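PDB 6FXW: putative ribose 5-phosphate isomerase from Leishmania infantum, which probably catalyses the interconversion of ribose 5-phosphate and ribulose 5-phosphate in the pentose phosphate pathway. Local coordinates for residues C12-Y17 / G114-G119; P5-L10 / K35-G40; A59-E64 / R86-A91. All coordinates share one frame; numbering follows the deposited sequence. Where two conformers were deposited one is given.

How the contacts relate
Contact 1 joins two loops at a sulfate site, contact 2 pairs two strands of the parallel sheet, and contact 3 packs a helix end on the segment leading into strand 90-92. Contacts 1 and 2 have centres about 17 Å apart and touch where C12 SG lies 3.4 Å from Y38 OH. Contacts 2 and 3 are about 12 Å apart between centres. They are joined by R7 NE, 3.0 Å from E64 O, and by packing of M39 on A59. Contacts 1 and 3 do not touch; their centres are about 21 Å apart. The sulfates of contacts 1 and 3 are probably from the crystallisation liquor; that of contact 1 probably marks the substrate phosphate site.

Contact 1 (C12-Y17 / G114-G119); sequences CDHAAY and GVRTSG. With SO4 (sulfate ion), chain B.
H14 and R116 reach from different loops to one sulfate oxygen, O2. The H14 ring meets the sulfate at its edge, in plane, and NE2 donates to O2 at 2.8 Å. Its CG sits in the crowded position between the backbone N and the carbonyl carbon (chi1 48°). From the extended R116 chain, R116 NH2 donates to sulfate O2 at 3.0 Å and R116 NH1 to sulfate O3 at 3.2 Å, at the guanidinium edge. A15 CB lies over one face of the R116 guanidinium, 3.5 Å above its plane, toward the rim. In this Rossmann-like fold the two loops follow the parallel strands 6-12 and 110-114. R140 and R144 of a neighbouring subunit also bind the sulfate, consistent with the phosphate site of RpiB enzymes between subunits. The three arginines would favour an anion here, and the sulfate could favour a protonated H14. A water accepts from R116 NE and donates to A15 O. V115 CG1, likewise crowded (chi1 67°), packs against A15 O at 3.4 Å and A16 CB at 4.2 Å. D13 OD1 accepts from A15 N at 2.9 Å, from above the carboxylate plane, an Asx turn at the start of 3-10 segment H14-A15.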
loop_
_atom_site.group_PDB
_atom_site.type_symbol
_atom_site.label_atom_id
_atom_site.label_comp_id
_atom_site.label_asym_id
_atom_site.label_seq_id
_atom_site.Cartn_x
_atom_site.Cartn_y
_atom_site.Cartn_z
ATOM N N CYS A 12 -8.458 13.824 -15.307
ATOM C CA CYS A 12 -8.494 12.395 -15.201
ATOM C C CYS A 12 -8.887 11.837 -16.544
ATOM O O CYS A 12 -9.245 12.567 -17.470
ATOM C CB CYS A 12 -9.463 11.931 -14.096
ATOM S SG CYS A 12 -11.180 12.397 -14.517
ATOM N N ASP A 13 -8.733 10.509 -16.647
ATOM C CA ASP A 13 -9.271 9.769 -17.794
ATOM C C ASP A 13 -10.604 9.135 -17.372
ATOM O O ASP A 13 -11.145 9.443 -16.295
ATOM C CB ASP A 13 -8.256 8.829 -18.422
ATOM C CG ASP A 13 -7.904 7.602 -17.556
ATOM O OD1 ASP A 13 -8.495 7.433 -16.479
ATOM O OD2 ASP A 13 -7.138 6.777 -18.049
ATOM N N HIS A 14 -11.090 8.213 -18.147
ATOM C CA HIS A 14 -12.407 7.647 -17.914
ATOM C C HIS A 14 -12.379 6.731 -16.684
ATOM O O HIS A 14 -13.417 6.410 -16.132
ATOM C CB HIS A 14 -12.847 6.813 -19.090
ATOM C CG HIS A 14 -11.836 5.873 -19.539
ATOM N ND1 HIS A 14 -10.746 6.256 -20.299
ATOM C CD2 HIS A 14 -11.658 4.568 -19.199
ATOM C CE1 HIS A 14 -9.938 5.207 -20.399
ATOM N NE2 HIS A 14 -10.498 4.158 -19.780
ATOM N N ALA A 15 -11.197 6.303 -16.261
ATOM C CA ALA A 15 -11.182 5.404 -15.075
ATOM C C ALA A 15 -11.808 6.109 -13.863
ATOM O O ALA A 15 -12.421 5.452 -12.975
ATOM C CB ALA A 15 -9.805 5.007 -14.756
ATOM N N ALA A 16 -11.686 7.440 -13.784
ATOM C CA ALA A 16 -12.157 8.208 -12.681
ATOM C C ALA A 16 -13.462 8.927 -12.976
ATOM O O ALA A 16 -13.925 9.733 -12.187
ATOM C CB ALA A 16 -11.118 9.204 -12.217
ATOM N N TYR A 17 -14.082 8.579 -14.069
ATOM C CA TYR A 17 -15.296 9.360 -14.451
ATOM C C TYR A 17 -16.397 9.148 -13.442
ATOM O O TYR A 17 -17.008 10.117 -13.002
ATOM C CB TYR A 17 -15.724 9.049 -15.865
ATOM C CG TYR A 17 -16.911 9.835 -16.288
ATOM C CD1 TYR A 17 -16.788 11.174 -16.528
ATOM C CD2 TYR A 17 -18.088 9.206 -16.533
ATOM C CE1 TYR A 17 -17.875 11.938 -16.940
ATOM C CE2 TYR A 17 -19.218 9.935 -16.903
ATOM C CZ TYR A 17 -19.071 11.294 -17.127
ATOM O OH TYR A 17 -20.136 12.101 -17.581
ATOM N N GLY A 114 -4.171 6.658 -8.524
ATOM C CA GLY A 114 -4.915 5.645 -9.212
ATOM C C GLY A 114 -6.192 5.320 -8.538
ATOM O O GLY A 114 -6.184 5.021 -7.325
ATOM N N VAL A 115 -7.284 5.414 -9.244
ATOM C CA VAL A 115 -8.582 5.107 -8.667
ATOM C C VAL A 115 -8.890 3.615 -8.703
ATOM O O VAL A 115 -9.779 3.151 -7.944
ATOM C CB VAL A 115 -9.604 5.910 -9.460
ATOM C CG1 VAL A 115 -9.762 5.482 -10.879
ATOM C CG2 VAL A 115 -10.931 6.020 -8.783
ATOM N N ARG A 116 -8.162 2.798 -9.484
ATOM C CA ARG A 116 -8.360 1.355 -9.474
ATOM C C ARG A 116 -7.392 0.687 -8.480
ATOM O O ARG A 116 -7.545 -0.533 -8.204
ATOM C CB ARG A 116 -8.162 0.746 -10.853
ATOM C CG ARG A 116 -9.161 1.267 -11.848
ATOM C CD ARG A 116 -8.817 0.729 -13.217
ATOM N NE ARG A 116 -9.772 1.270 -14.199
ATOM C CZ ARG A 116 -9.558 1.272 -15.472
ATOM N NH1 ARG A 116 -8.371 0.952 -15.962
ATOM N NH2 ARG A 116 -10.530 1.696 -16.260
ATOM N N THR A 117 -6.484 1.460 -7.856
ATOM C CA THR A 117 -5.449 0.962 -6.913
ATOM C C THR A 117 -5.666 1.499 -5.524
ATOM O O THR A 117 -5.601 0.747 -4.551
ATOM C CB THR A 117 -4.050 1.255 -7.418
ATOM O OG1 THR A 117 -4.085 2.650 -7.795
ATOM C CG2 THR A 117 -3.681 0.461 -8.644
ATOM N N SER A 118 -6.023 2.767 -5.352
ATOM C CA SER A 118 -6.203 3.411 -4.025
ATOM C C SER A 118 -7.689 3.556 -3.800
ATOM O O SER A 118 -8.431 4.119 -4.616
ATOM C CB SER A 118 -5.578 4.774 -4.014
ATOM O OG SER A 118 -4.175 4.671 -4.181
ATOM N N GLY A 119 -8.171 3.127 -2.606
ATOM C CA GLY A 119 -9.527 3.426 -2.205
ATOM C C GLY A 119 -9.769 4.872 -1.858
ATOM O O GLY A 119 -8.840 5.637 -1.664
HETATM S S SO4 B . -8.803 0.739 -19.894
HETATM O O1 SO4 B . -9.399 -0.610 -20.246
HETATM O O2 SO4 B . -9.787 1.525 -19.150
HETATM O O3 SO4 B . -7.579 0.336 -19.015
HETATM O O4 SO4 B . -8.472 1.352 -21.148
HETATM O O HOH W 1 -12.061 2.618 -12.887
#

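Contact 2 (P5-L10 / K35-G40); sequences PKRVAL and KVMYMG
The carbonyl O of L10 is gripped twice: by one hydrogen bond and by one weaker CA-H...O contact. M39 N donates to L10 O at 2.7 Å, almost straight (176°) and nearly along the C=O axis. Y38 CA approaches L10 O at 3.5 Å. Three more backbone bonds join the strands: V8 N to K35 O, M37 N to V8 O, and L10 N to M37 O. The K35 O bond differs, since its donor lies above the carbonyl plane. R7, A9, K35 and M37 point to one face of the sheet. There R7 and K35 run side by side, and K35 CG lies over one guanidinium face, with R7 NH1 3.7 Å from K35 CB. R7 bends at chi3 (59°), and its NE bonds to E64 O. M37 also bends at chi3 and crosses R7 obliquely, bringing SD to 3.8 Å from R7 NH2. M39 CE packs on A9 CB at 3.8 Å. On the other face L10 CD2 meets Y38 CD1 at 4.0 Å. G40 N sits 3.5 Å above the centre of the Y38 ring, whose OH bonds to P41 O. The pairing belongs to a beta-alpha-beta unit with helix 20-29, which covers the V36, L10 and Y38 face through M24 and V27. Helix 49-61 covers A9 and M39, and strand 67-72 flanks strand 6-12.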
loop_
_atom_site.group_PDB
_atom_site.type_symbol
_atom_site.label_atom_id
_atom_site.label_comp_id
_atom_site.label_asym_id
_atom_site.label_seq_id
_atom_site.Cartn_x
_atom_site.Cartn_y
_atom_site.Cartn_z
ATOM N N PRO A 5 -4.175 28.700 0.761
ATOM C CA PRO A 5 -4.899 27.824 -0.161
ATOM C C PRO A 5 -4.484 27.988 -1.613
ATOM O O PRO A 5 -3.969 29.017 -2.027
ATOM C CB PRO A 5 -6.322 28.318 -0.034
ATOM C CG PRO A 5 -6.400 28.972 1.335
ATOM C CD PRO A 5 -5.110 29.643 1.451
ATOM N N LYS A 6 -4.692 26.899 -2.358
ATOM C CA LYS A 6 -4.193 26.734 -3.709
ATOM C C LYS A 6 -5.299 26.592 -4.728
ATOM O O LYS A 6 -6.402 26.116 -4.422
ATOM C CB LYS A 6 -3.485 25.345 -3.769
ATOM C CG LYS A 6 -2.278 25.077 -2.862
ATOM C CD LYS A 6 -1.162 26.055 -3.161
ATOM C CE LYS A 6 0.234 25.435 -3.102
ATOM N NZ LYS A 6 0.388 24.386 -2.044
ATOM N N ARG A 7 -4.994 26.998 -5.954
ATOM C CA ARG A 7 -5.878 26.814 -7.116
ATOM C C ARG A 7 -5.511 25.475 -7.750
ATOM O O ARG A 7 -4.358 25.325 -8.134
ATOM C CB ARG A 7 -5.745 27.886 -8.153
ATOM C CG ARG A 7 -6.387 29.161 -7.657
ATOM C CD ARG A 7 -6.164 30.287 -8.685
ATOM N NE ARG A 7 -6.671 30.061 -10.010
ATOM C CZ ARG A 7 -7.962 30.310 -10.383
ATOM N NH1 ARG A 7 -8.870 30.776 -9.512
ATOM N NH2 ARG A 7 -8.361 30.152 -11.625
ATOM N N VAL A 8 -6.467 24.557 -7.781
ATOM C CA VAL A 8 -6.195 23.132 -8.125
ATOM C C VAL A 8 -6.853 22.821 -9.463
ATOM O O VAL A 8 -8.098 22.974 -9.638
ATOM C CB VAL A 8 -6.711 22.214 -7.018
ATOM C CG1 VAL A 8 -6.477 20.746 -7.477
ATOM C CG2 VAL A 8 -6.076 22.541 -5.662
ATOM N N ALA A 9 -6.096 22.292 -10.398
ATOM C CA ALA A 9 -6.614 21.702 -11.602
ATOM C C ALA A 9 -6.646 20.165 -11.450
ATOM O O ALA A 9 -5.606 19.570 -11.200
ATOM C CB ALA A 9 -5.740 22.076 -12.798
ATOM N N LEU A 10 -7.809 19.609 -11.657
ATOM C CA LEU A 10 -8.036 18.160 -11.507
ATOM C C LEU A 10 -8.288 17.602 -12.885
ATOM O O LEU A 10 -9.280 17.997 -13.543
ATOM C CB LEU A 10 -9.246 17.868 -10.612
ATOM C CG LEU A 10 -9.720 16.427 -10.599
ATOM C CD1 LEU A 10 -8.703 15.561 -9.880
ATOM C CD2 LEU A 10 -11.074 16.243 -9.889
ATOM N N LYS A 35 -9.878 27.238 -5.342
ATOM C CA LYS A 35 -10.647 26.943 -6.520
ATOM C C LYS A 35 -10.274 25.535 -6.973
ATOM O O LYS A 35 -9.111 25.169 -6.811
ATOM C CB LYS A 35 -10.222 27.873 -7.638
ATOM C CG LYS A 35 -10.842 27.621 -8.983
ATOM C CD LYS A 35 -12.170 28.170 -9.095
ATOM C CE LYS A 35 -12.593 28.127 -10.585
ATOM N NZ LYS A 35 -13.932 28.790 -10.648
ATOM N N VAL A 36 -11.220 24.762 -7.473
ATOM C CA VAL A 36 -10.980 23.464 -8.076
ATOM C C VAL A 36 -11.581 23.507 -9.453
ATOM O O VAL A 36 -12.796 23.782 -9.611
ATOM C CB VAL A 36 -11.534 22.284 -7.264
ATOM C CG1 VAL A 36 -10.946 21.003 -7.812
ATOM C CG2 VAL A 36 -11.229 22.474 -5.798
ATOM N N MET A 37 -10.787 23.211 -10.483
ATOM C CA MET A 37 -11.216 23.217 -11.878
ATOM C C MET A 37 -11.119 21.810 -12.442
ATOM O O MET A 37 -10.026 21.216 -12.423
ATOM C CB MET A 37 -10.280 24.131 -12.710
ATOM C CG MET A 37 -10.422 25.595 -12.394
ATOM S SD MET A 37 -8.937 26.584 -12.755
ATOM C CE MET A 37 -7.839 26.064 -11.475
ATOM N N TYR A 38 -12.191 21.249 -13.001
ATOM C CA TYR A 38 -12.209 19.930 -13.562
ATOM C C TYR A 38 -11.895 19.903 -14.996
ATOM O O TYR A 38 -12.615 20.616 -15.772
ATOM C CB TYR A 38 -13.572 19.269 -13.307
ATOM C CG TYR A 38 -13.679 17.900 -13.891
ATOM C CD1 TYR A 38 -12.889 16.855 -13.430
ATOM C CD2 TYR A 38 -14.559 17.595 -14.962
ATOM C CE1 TYR A 38 -12.922 15.632 -13.961
ATOM C CE2 TYR A 38 -14.636 16.355 -15.483
ATOM C CZ TYR A 38 -13.831 15.287 -14.967
ATOM O OH TYR A 38 -13.923 14.087 -15.531
ATOM N N MET A 39 -10.862 19.218 -15.398
ATOM C CA MET A 39 -10.490 19.122 -16.760
ATOM C C MET A 39 -10.333 17.837 -17.281
ATOM O O MET A 39 -9.548 17.707 -18.175
ATOM C CB MET A 39 -9.159 19.890 -17.060
ATOM C CG MET A 39 -8.746 20.874 -16.025
ATOM S SD MET A 39 -7.223 21.653 -16.482
ATOM C CE MET A 39 -7.714 23.226 -15.878
ATOM N N GLY A 40 -11.067 16.877 -16.781
ATOM C CA GLY A 40 -11.243 15.577 -17.368
ATOM C C GLY A 40 -12.458 15.507 -18.185
ATOM O O GLY A 40 -13.079 16.562 -18.442
#

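Contact 3 (A59-E64 / R86-A91); sequences AILKGE and RGIRAA. With SO4 (sulfate ion), chain C.
The R89 guanidinium holds a sulfate, probably from the crystallisation liquor, at its edge, with the sulfur in its plane. R89 NH1 donates to sulfate O4 and R89 NH2 to sulfate O1, each at 2.9 Å and nearly straight. This two-pronged grip would partly offset the arginine charge. R89 bends at chi3 (-60°), and N106 O and N107 O accept from NE and NH2, which should fix its rotation. H109 NE2 is a further sulfate partner. The apolar contact meets at I88 CD1, 3.9 Å from I60 CG2 and 4.1 Å from L61 CD2; both side chains cross I88 obliquely. The bend at I88 chi2 (-66°) carries CD1 to the helix. Both L61 methyls also rest on the carbonyl O of R86, with CD2 at 3.7 Å. G87 follows; its backbone shape (phi 93°) calls for glycine. Helix 49-61 ends in a Schellman motif: E64 N donates to A59 O and G63 N to I60 O. Its last turn rests on the segment entering strand 90-92. I110 of the adjoining strand 110-114 lies against both I60 and I88, and helix 139-155 reaches R86 and R89 through E152 and V145.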
loop_
_atom_site.group_PDB
_atom_site.type_symbol
_atom_site.label_atom_id
_atom_site.label_comp_id
_atom_site.label_asym_id
_atom_site.label_seq_id
_atom_site.Cartn_x
_atom_site.Cartn_y
_atom_site.Cartn_z
ATOM N N ALA A 59 -2.405 24.254 -17.697
ATOM C CA ALA A 59 -3.026 25.169 -16.705
ATOM C C ALA A 59 -2.037 25.691 -15.712
ATOM O O ALA A 59 -2.063 26.868 -15.346
ATOM C CB ALA A 59 -4.202 24.517 -16.010
ATOM N N ILE A 60 -1.191 24.814 -15.189
ATOM C CA ILE A 60 -0.184 25.231 -14.252
ATOM C C ILE A 60 0.854 26.155 -14.906
ATOM O O ILE A 60 1.184 27.223 -14.361
ATOM C CB ILE A 60 0.492 24.021 -13.612
ATOM C CG1 ILE A 60 -0.532 23.268 -12.751
ATOM C CG2 ILE A 60 1.684 24.393 -12.801
ATOM C CD1 ILE A 60 -0.127 21.865 -12.356
ATOM N N LEU A 61 1.351 25.763 -16.072
ATOM C CA LEU A 61 2.370 26.543 -16.715
ATOM C C LEU A 61 1.912 27.981 -17.128
ATOM O O LEU A 61 2.748 28.888 -17.154
ATOM C CB LEU A 61 2.925 25.778 -17.914
ATOM C CG LEU A 61 3.698 24.532 -17.454
ATOM C CD1 LEU A 61 3.989 23.686 -18.683
ATOM C CD2 LEU A 61 4.947 24.797 -16.672
ATOM N N LYS A 62 0.635 28.092 -17.406
ATOM C CA LYS A 62 0.056 29.400 -17.779
ATOM C C LYS A 62 -0.411 30.160 -16.556
ATOM O O LYS A 62 -0.939 31.284 -16.768
ATOM C CB LYS A 62 -1.155 29.180 -18.634
ATOM C CG LYS A 62 -0.915 28.644 -19.989
ATOM C CD LYS A 62 -2.274 28.699 -20.757
ATOM C CE LYS A 62 -3.539 28.226 -19.994
ATOM N NZ LYS A 62 -4.629 27.753 -20.966
ATOM N N GLY A 63 -0.285 29.624 -15.361
ATOM C CA GLY A 63 -0.724 30.307 -14.144
ATOM C C GLY A 63 -2.196 30.343 -13.925
ATOM O O GLY A 63 -2.678 31.197 -13.110
ATOM N N GLU A 64 -2.953 29.450 -14.540
ATOM C CA GLU A 64 -4.341 29.316 -14.264
ATOM C C GLU A 64 -4.588 28.442 -13.021
ATOM O O GLU A 64 -5.609 28.552 -12.386
ATOM C CB GLU A 64 -5.171 28.759 -15.433
ATOM C CG GLU A 64 -5.229 29.622 -16.667
ATOM C CD GLU A 64 -5.942 30.976 -16.464
ATOM O OE1 GLU A 64 -5.747 31.885 -17.381
ATOM O OE2 GLU A 64 -6.602 31.139 -15.422
ATOM N N ARG A 86 8.124 20.317 -19.609
ATOM C CA ARG A 86 9.135 21.129 -18.991
ATOM C C ARG A 86 8.580 21.991 -17.875
ATOM O O ARG A 86 7.555 22.636 -18.060
ATOM C CB ARG A 86 9.738 22.042 -20.104
ATOM C CG ARG A 86 10.812 22.993 -19.626
ATOM C CD ARG A 86 11.418 23.772 -20.819
ATOM N NE ARG A 86 12.531 24.622 -20.383
ATOM C CZ ARG A 86 12.459 25.937 -20.133
ATOM N NH1 ARG A 86 13.557 26.597 -19.761
ATOM N NH2 ARG A 86 11.309 26.618 -20.257
ATOM N N GLY A 87 9.208 22.012 -16.739
ATOM C CA GLY A 87 8.835 22.841 -15.634
ATOM C C GLY A 87 7.896 22.143 -14.627
ATOM O O GLY A 87 7.488 22.783 -13.684
ATOM N N ILE A 88 7.463 20.917 -14.950
ATOM C CA ILE A 88 6.539 20.184 -14.082
ATOM C C ILE A 88 7.211 19.028 -13.425
ATOM O O ILE A 88 7.959 18.270 -14.063
ATOM C CB ILE A 88 5.387 19.624 -14.917
ATOM C CG1 ILE A 88 4.513 20.721 -15.532
ATOM C CG2 ILE A 88 4.459 18.590 -14.185
ATOM C CD1 ILE A 88 3.753 21.530 -14.533
ATOM N N ARG A 89 6.954 18.867 -12.141
ATOM C CA ARG A 89 7.333 17.659 -11.390
ATOM C C ARG A 89 6.012 17.045 -10.924
ATOM O O ARG A 89 5.224 17.652 -10.161
ATOM C CB ARG A 89 8.173 18.014 -10.197
ATOM C CG ARG A 89 9.583 18.565 -10.575
ATOM C CD ARG A 89 10.484 18.891 -9.364
ATOM N NE ARG A 89 9.926 19.882 -8.492
ATOM C CZ ARG A 89 9.992 21.212 -8.742
ATOM N NH1 ARG A 89 10.636 21.659 -9.856
ATOM N NH2 ARG A 89 9.404 22.061 -7.928
ATOM N N ALA A 90 5.816 15.797 -11.292
ATOM C CA ALA A 90 4.557 15.024 -11.068
ATOM C C ALA A 90 4.893 13.814 -10.237
ATOM O O ALA A 90 5.769 13.010 -10.582
ATOM C CB ALA A 90 3.887 14.676 -12.332
ATOM N N ALA A 91 4.184 13.647 -9.122
ATOM C CA ALA A 91 4.471 12.577 -8.161
ATOM C C ALA A 91 3.361 11.581 -8.033
ATOM O O ALA A 91 2.218 11.938 -7.609
ATOM C CB ALA A 91 4.707 13.163 -6.785
HETATM S S SO4 C . 9.474 25.397 -9.605
HETATM O O1 SO4 C . 9.151 24.946 -8.211
HETATM O O2 SO4 C . 8.157 25.668 -10.332
HETATM O O3 SO4 C . 10.268 26.674 -9.475
HETATM O O4 SO4 C . 10.358 24.487 -10.389
#